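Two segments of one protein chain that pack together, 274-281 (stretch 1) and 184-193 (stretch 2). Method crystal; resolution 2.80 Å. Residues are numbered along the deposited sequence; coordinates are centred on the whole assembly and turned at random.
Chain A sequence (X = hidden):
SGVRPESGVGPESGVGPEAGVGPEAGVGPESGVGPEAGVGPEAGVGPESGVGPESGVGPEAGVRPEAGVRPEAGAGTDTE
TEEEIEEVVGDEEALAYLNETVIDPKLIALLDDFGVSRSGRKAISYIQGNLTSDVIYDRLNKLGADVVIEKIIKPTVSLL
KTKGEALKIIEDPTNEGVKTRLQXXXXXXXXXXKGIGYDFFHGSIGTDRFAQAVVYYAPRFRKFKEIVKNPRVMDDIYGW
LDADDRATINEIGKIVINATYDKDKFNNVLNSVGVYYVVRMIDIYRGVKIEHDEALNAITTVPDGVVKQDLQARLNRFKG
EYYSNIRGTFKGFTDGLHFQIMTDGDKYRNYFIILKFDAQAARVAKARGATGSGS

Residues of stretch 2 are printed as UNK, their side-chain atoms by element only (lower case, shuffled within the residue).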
# COMPACT_ATOMS: atom_id res chain seq x y z
N GLY A 274 5.76 -1.73 -4.52
CA GLY A 274 6.68 -0.61 -4.58
C GLY A 274 7.60 -0.47 -3.38
O GLY A 274 7.39 -1.06 -2.30
N VAL A 275 8.62 0.34 -3.56
CA VAL A 275 9.63 0.49 -2.54
C VAL A 275 9.10 0.98 -1.20
O VAL A 275 9.59 0.55 -0.16
CB VAL A 275 10.67 1.48 -3.01
CG1 VAL A 275 11.69 1.72 -1.92
CG2 VAL A 275 11.33 0.96 -4.27
N TYR A 276 8.15 1.90 -1.23
CA TYR A 276 7.57 2.43 -0.02
C TYR A 276 7.06 1.30 0.87
O TYR A 276 7.45 1.23 2.04
CB TYR A 276 6.45 3.35 -0.40
CG TYR A 276 5.70 3.99 0.72
CD1 TYR A 276 6.20 5.12 1.33
CD2 TYR A 276 4.46 3.53 1.12
CE1 TYR A 276 5.49 5.77 2.32
CE2 TYR A 276 3.74 4.17 2.12
CZ TYR A 276 4.26 5.30 2.71
OH TYR A 276 3.58 5.93 3.70
N TYR A 277 6.22 0.42 0.33
CA TYR A 277 5.76 -0.71 1.18
C TYR A 277 6.81 -1.77 1.43
O TYR A 277 6.76 -2.41 2.47
CB TYR A 277 4.49 -1.36 0.67
CG TYR A 277 3.38 -0.39 0.70
CD1 TYR A 277 3.17 0.48 -0.37
CD2 TYR A 277 2.58 -0.29 1.82
CE1 TYR A 277 2.17 1.43 -0.31
CE2 TYR A 277 1.59 0.66 1.89
CZ TYR A 277 1.39 1.52 0.82
OH TYR A 277 0.40 2.47 0.88
N VAL A 278 7.75 -1.93 0.51
CA VAL A 278 8.72 -2.95 0.69
C VAL A 278 9.60 -2.59 1.87
O VAL A 278 9.82 -3.42 2.74
CB VAL A 278 9.57 -3.20 -0.56
CG1 VAL A 278 10.80 -4.05 -0.20
CG2 VAL A 278 8.76 -3.93 -1.59
N VAL A 279 10.11 -1.37 1.91
CA VAL A 279 11.03 -1.03 3.01
C VAL A 279 10.34 -1.06 4.37
O VAL A 279 10.92 -1.49 5.34
CB VAL A 279 11.79 0.29 2.81
CG1 VAL A 279 12.61 0.20 1.54
CG2 VAL A 279 10.88 1.48 2.75
N ARG A 280 9.08 -0.65 4.43
CA ARG A 280 8.41 -0.71 5.69
C ARG A 280 8.24 -2.15 6.20
O ARG A 280 8.43 -2.42 7.37
CB ARG A 280 7.10 -0.00 5.62
CG ARG A 280 6.51 0.16 6.98
CD ARG A 280 5.30 1.05 6.94
NE ARG A 280 4.82 1.23 8.30
CZ ARG A 280 3.88 0.47 8.86
NH1 ARG A 280 3.51 0.71 10.10
NH2 ARG A 280 3.30 -0.52 8.17
N MSE A 281 7.93 -3.08 5.31
CA MSE A 281 7.83 -4.48 5.72
C MSE A 281 9.15 -4.96 6.22
O MSE A 281 9.20 -5.82 7.06
CB MSE A 281 7.41 -5.29 4.53
CG MSE A 281 7.47 -6.76 4.88
SE MSE A 281 7.43 -7.83 3.20
CE MSE A 281 9.28 -7.79 2.56
N UNK A 184 10.94 12.39 -5.11
CA UNK A 184 9.77 11.62 -4.73
C UNK A 184 10.09 10.50 -3.75
O UNK A 184 9.40 10.34 -2.74
c UNK A 184 8.57 12.23 -6.84
o UNK A 184 8.83 13.40 -6.56
n UNK A 184 7.88 11.90 -7.92
c UNK A 184 9.04 11.11 -5.95
N UNK A 185 11.15 9.75 -4.03
CA UNK A 185 11.56 8.74 -3.10
C UNK A 185 11.95 9.41 -1.80
O UNK A 185 11.53 8.98 -0.72
c UNK A 185 12.74 6.52 -2.87
c UNK A 185 12.66 7.85 -3.64
c UNK A 185 11.19 4.93 -4.83
se UNK A 185 11.09 5.43 -2.91
N UNK A 186 12.72 10.49 -1.90
CA UNK A 186 13.11 11.24 -0.71
C UNK A 186 11.88 11.49 0.16
O UNK A 186 11.88 11.13 1.34
s UNK A 186 14.56 13.44 0.30
c UNK A 186 13.85 12.53 -1.08
N UNK A 187 10.80 12.02 -0.44
CA UNK A 187 9.57 12.30 0.31
C UNK A 187 8.95 11.05 0.97
O UNK A 187 8.63 11.06 2.17
c UNK A 187 9.06 16.35 -2.48
c UNK A 187 8.56 13.04 -0.57
n UNK A 187 8.29 17.29 -3.33
c UNK A 187 8.29 15.11 -2.05
c UNK A 187 9.02 14.44 -0.89
N UNK A 188 8.84 9.96 0.21
CA UNK A 188 8.32 8.72 0.79
C UNK A 188 9.12 8.34 2.03
O UNK A 188 8.55 8.04 3.08
c UNK A 188 8.32 7.58 -0.24
c UNK A 188 7.64 7.92 -1.54
n UNK A 188 6.62 7.08 -3.60
c UNK A 188 7.13 6.71 -2.29
c UNK A 188 7.39 7.36 -4.66
n UNK A 188 8.73 7.31 -4.58
n UNK A 188 6.80 7.70 -5.79
N UNK A 189 10.44 8.42 1.93
CA UNK A 189 11.28 8.08 3.05
C UNK A 189 11.01 9.00 4.25
O UNK A 189 10.88 8.50 5.40
c UNK A 189 14.17 4.97 0.03
c UNK A 189 13.21 6.97 1.71
c UNK A 189 12.44 5.84 1.44
c UNK A 189 14.96 6.07 0.31
c UNK A 189 14.47 7.06 1.13
c UNK A 189 12.74 8.07 2.66
c UNK A 189 12.91 4.85 0.58
o UNK A 189 14.69 4.02 -0.82
N UNK A 190 10.89 10.32 3.98
CA UNK A 190 10.46 11.30 5.01
C UNK A 190 9.23 10.79 5.75
O UNK A 190 9.24 10.65 6.99
o UNK A 190 12.47 13.20 4.75
c UNK A 190 10.15 12.67 4.41
c UNK A 190 11.41 13.51 4.17
o UNK A 190 11.33 14.50 3.40
N UNK A 191 8.21 10.44 4.98
CA UNK A 191 6.96 9.96 5.55
C UNK A 191 7.20 8.82 6.49
O UNK A 191 6.70 8.83 7.62
N UNK A 192 8.00 7.85 6.05
CA UNK A 192 8.20 6.64 6.83
C UNK A 192 8.92 6.98 8.12
O UNK A 192 8.54 6.49 9.20
c UNK A 192 9.11 4.38 3.88
c UNK A 192 8.15 4.95 4.88
c UNK A 192 8.95 5.60 6.02
c UNK A 192 7.24 3.87 5.37
N UNK A 193 9.91 7.86 8.02
CA UNK A 193 10.62 8.32 9.20
C UNK A 193 9.66 9.03 10.15
O UNK A 193 9.59 8.65 11.34
c UNK A 193 12.56 9.65 10.12
c UNK A 193 12.77 8.39 7.97
c UNK A 193 11.83 9.19 8.85

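Position 184 carries two carbons, the second bearing one oxygen and one nitrogen: a short carboxamide. The side chain is out of reach of stretch 1 and touches nothing there. This is Asn-184, a polar residue that suits a partly exposed turn; its backbone O accepts a hydrogen bond from N of position 188.

Position 185 has an unbranched chain of two carbons, a selenium and a last carbon. The CA-to-CB bond points sideways, yet the end of the chain comes nearer, and the selenium rests 3.9 Å from Val-275 CG1. The heavy atom identifies selenomethionine, Met-185, whose flexible apolar chain can bend (chi2 and chi3 both p) to meet a buried valine.

Position 186 holds one carbon and one sulfur, out of reach of stretch 1: Cys-186, small and partly exposed. At 187 four carbons in a row end in a nitrogen, again without a contact. This is Lys-187, its charged end suited to the exposed side of the helix.

Position 188 shows three carbons, a nitrogen, then a carbon carrying two more nitrogens, the guanidinium pattern. Its CA-to-CB bond points toward stretch 1, and CB lies 3.6 Å from Tyr-276 CD1. The residue is Arg-188: the aliphatic base of the side chain packs by the tyrosine, while NE and NH2 find hydrogen bonds elsewhere in the structure.

Position 189 bears one carbon and a six-carbon ring with one oxygen. Its CA-to-CB bond points away, but the end of the side chain comes nearer to stretch 1, with Val-275 CG1 near the plane of the ring, at the edge. This is Tyr-189, long enough to bring OH within 3.9 Å of Val-275 CG1 and CE1 within 4.5 Å of Val-279 CG2.

Position 190 has two carbons, the second carrying two oxygens, and does not reach stretch 1. It is Asp-190, whose carboxylate oxygens are both hydrogen-bonded elsewhere in the structure.

Position 191 has no side-chain atoms, so it is Gly-191. An ideal CB here would point toward stretch 1, 4.4 Å from Tyr-276 CE1, but would be crowded by Arg-188 O at 3.3 Å.

Position 192 has four carbons, forked at the second; its CA-to-CB bond points toward stretch 1, and its carbons touch Tyr-276, Val-279 and Arg-280. This is Leu-192, whose branched end suits a site among several side chains: CG is 3.8 Å from Tyr-276 CE1, CD1 is 3.6 Å from Val-279 CG2, and CD2 is 3.8 Å from Arg-280 CD. CD2 also lies over one face of the Tyr-276 ring.

Position 193 carries one carbon bearing two more, out of reach of stretch 1: Val-193, an apolar residue buried by other parts of the structure.

The two helices run in broadly the same direction, crossing at -34° with axes 10.2 Å apart at closest approach. No hydrogen bond joins them. Tyr-276 and Leu-192 have the largest areas covered, 83 and 89 Å², in an apolar contact extended by Val-275 with Met-185 and Tyr-189, and by Val-279 with Tyr-189 and Leu-192. In all, 382 Å² is buried between the two stretches, both sides summed, including the parts of Arg-188 by Tyr-276 and of Arg-280 by Leu-192.

Stretch 2 (184-193) NMCKRYDGLV
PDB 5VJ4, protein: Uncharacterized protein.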